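Local atomic coordinates of uncharacterized protein DUF1344 (Bacteroides vulgatus ATCC 8482, PDB entry 3K6O), a protein that is of unknown function but, as a NigD-like protein, is probably an exported lipoprotein with an N-terminal OB domain and a C-terminal beta sandwich. Residues L79-L84 against L218-L223. Residues are numbered along the deposited sequence; the frame is centred on the assembly and turned at random.
Sequences LNDYTL and LDLAEL
Leu220 CD1 presses to 3.5 Å of Thr83 CG2, tighter than usual for two carbons, in a contact that has no hydrogen bond across it. The two methyls of Leu220 spread along one side of segment 79-84 of strand 75-93, CD1 against Thr83 and CD2 against Asp81. CD1 also lies against the strand backbone, 3.7 Å from N of Thr83. CG of Leu220 stands anti to its backbone N (chi1 169°), which sets CG out toward the strand. A branched aliphatic chain suits this place because its fork lets one residue reach two neighbours, CG2 of Thr83 and, with CD2 at 4.1 Å, the aliphatic CB of Asp81, whose OD2 merely grazes the same methyl. The strand belongs to the NigD-like OB domain, hydrogen-bonded to strand 58-66, where Asn80 and Asp81 both face Asn62 in a classic beta bulge. The helix follows the last strand of the C-terminal beta sandwich, so the chain's end returns to pack on the first domain. An alanine in place of Leu220 would probably open a gap beside Thr83 CG2 and Asp81 CB, leaving both without their methyl neighbours. Thr83 suits a site with two neighbours: CG2 also approaches CB of Leu223 at 4.2 Å, the two side chains crossing at about a right angle. Leu223 in turn rests on Phe60 of strand 58-66 and on Pro167 and Met169 of strand 165-173.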
loop_
_atom_site.group_PDB
_atom_site.type_symbol
_atom_site.label_atom_id
_atom_site.label_comp_id
_atom_site.label_asym_id
_atom_site.label_seq_id
_atom_site.Cartn_x
_atom_site.Cartn_y
_atom_site.Cartn_z
ATOM N N LEU A 79 -5.879 19.795 2.721
ATOM C CA LEU A 79 -5.276 18.821 1.828
ATOM C C LEU A 79 -4.336 19.586 0.903
ATOM O O LEU A 79 -4.799 20.244 -0.015
ATOM C CB LEU A 79 -6.358 18.091 1.030
ATOM C CG LEU A 79 -5.884 17.084 -0.012
ATOM C CD1 LEU A 79 -5.048 15.940 0.639
ATOM C CD2 LEU A 79 -7.068 16.528 -0.788
ATOM N N ASN A 80 -3.029 19.520 1.187
ATOM C CA ASN A 80 -2.011 20.296 0.459
ATOM C C ASN A 80 -1.644 19.683 -0.898
ATOM O O ASN A 80 -1.337 20.394 -1.822
ATOM C CB ASN A 80 -0.725 20.455 1.290
ATOM C CG ASN A 80 -0.954 21.113 2.653
ATOM O OD1 ASN A 80 -1.631 22.137 2.757
ATOM N ND2 ASN A 80 -0.372 20.525 3.702
ATOM N N ASP A 81 -1.706 18.369 -1.012
ATOM C CA ASP A 81 -1.238 17.643 -2.188
ATOM C C ASP A 81 -1.481 16.177 -1.952
ATOM O O ASP A 81 -1.655 15.743 -0.796
ATOM C CB ASP A 81 0.270 17.842 -2.375
ATOM C CG ASP A 81 0.748 17.529 -3.771
ATOM O OD1 ASP A 81 -0.050 17.172 -4.647
ATOM O OD2 ASP A 81 1.968 17.621 -3.979
ATOM N N TYR A 82 -1.502 15.410 -3.035
ATOM C CA TYR A 82 -1.454 13.973 -2.914
ATOM C C TYR A 82 -1.120 13.333 -4.251
ATOM O O TYR A 82 -1.072 13.999 -5.287
ATOM C CB TYR A 82 -2.787 13.432 -2.392
ATOM C CG TYR A 82 -3.946 13.639 -3.338
ATOM C CD1 TYR A 82 -4.636 14.818 -3.348
ATOM C CD2 TYR A 82 -4.335 12.653 -4.228
ATOM C CE1 TYR A 82 -5.671 15.013 -4.212
ATOM C CE2 TYR A 82 -5.375 12.852 -5.093
ATOM C CZ TYR A 82 -6.027 14.043 -5.076
ATOM O OH TYR A 82 -7.091 14.261 -5.897
ATOM N N THR A 83 -0.877 12.034 -4.216
ATOM C CA THR A 83 -0.812 11.246 -5.437
ATOM C C THR A 83 -1.649 9.999 -5.270
ATOM O O THR A 83 -1.827 9.513 -4.146
ATOM C CB THR A 83 0.634 10.901 -5.836
ATOM O OG1 THR A 83 0.627 10.334 -7.154
ATOM C CG2 THR A 83 1.281 9.911 -4.844
ATOM N N LEU A 84 -2.227 9.511 -6.362
ATOM C CA LEU A 84 -3.032 8.299 -6.304
ATOM C C LEU A 84 -2.146 7.090 -6.145
ATOM O O LEU A 84 -1.108 6.969 -6.790
ATOM C CB LEU A 84 -3.880 8.126 -7.563
ATOM C CG LEU A 84 -5.086 9.059 -7.654
ATOM C CD1 LEU A 84 -5.781 8.884 -9.018
ATOM C CD2 LEU A 84 -6.053 8.815 -6.481
ATOM N N LEU A 218 9.525 15.152 -0.314
ATOM C CA LEU A 218 10.271 14.636 -1.453
ATOM C C LEU A 218 9.761 13.262 -1.821
ATOM O O LEU A 218 9.663 12.935 -3.011
ATOM C CB LEU A 218 11.786 14.596 -1.174
ATOM C CG LEU A 218 12.692 14.231 -2.373
ATOM C CD1 LEU A 218 12.473 15.166 -3.590
ATOM C CD2 LEU A 218 14.158 14.246 -1.949
ATOM N N ASP A 219 9.391 12.476 -0.800
ATOM C CA ASP A 219 8.903 11.106 -1.030
ATOM C C ASP A 219 7.659 11.161 -1.899
ATOM O O ASP A 219 7.511 10.376 -2.838
ATOM C CB ASP A 219 8.582 10.374 0.287
ATOM C CG ASP A 219 9.823 10.074 1.113
ATOM O OD1 ASP A 219 10.854 9.674 0.534
ATOM O OD2 ASP A 219 9.752 10.225 2.350
ATOM N N LEU A 220 6.775 12.104 -1.589
ATOM C CA LEU A 220 5.575 12.308 -2.389
ATOM C C LEU A 220 5.910 12.918 -3.765
ATOM O O LEU A 220 5.421 12.427 -4.785
ATOM C CB LEU A 220 4.586 13.182 -1.632
ATOM C CG LEU A 220 3.380 13.708 -2.423
ATOM C CD1 LEU A 220 2.569 12.562 -2.997
ATOM C CD2 LEU A 220 2.506 14.569 -1.540
ATOM N N ALA A 221 6.738 13.968 -3.792
ATOM C CA ALA A 221 7.147 14.593 -5.067
ATOM C C ALA A 221 7.735 13.578 -6.052
ATOM O O ALA A 221 7.324 13.519 -7.218
ATOM C CB ALA A 221 8.145 15.764 -4.833
ATOM N N GLU A 222 8.680 12.767 -5.581
ATOM C CA GLU A 222 9.254 11.700 -6.405
ATOM C C GLU A 222 8.238 10.784 -7.115
ATOM O O GLU A 222 8.587 10.187 -8.123
ATOM C CB GLU A 222 10.150 10.806 -5.552
ATOM C CG GLU A 222 11.507 11.384 -5.206
ATOM C CD GLU A 222 12.246 10.541 -4.148
ATOM O OE1 GLU A 222 11.833 9.365 -3.892
ATOM O OE2 GLU A 222 13.242 11.075 -3.582
ATOM N N LEU A 223 7.022 10.634 -6.578
ATOM C CA LEU A 223 6.050 9.663 -7.133
ATOM C C LEU A 223 5.103 10.216 -8.200
ATOM O O LEU A 223 4.298 9.468 -8.752
ATOM C CB LEU A 223 5.201 9.029 -6.027
ATOM C CG LEU A 223 5.777 7.964 -5.105
ATOM C CD1 LEU A 223 4.743 7.681 -4.005
ATOM C CD2 LEU A 223 6.109 6.694 -5.850
#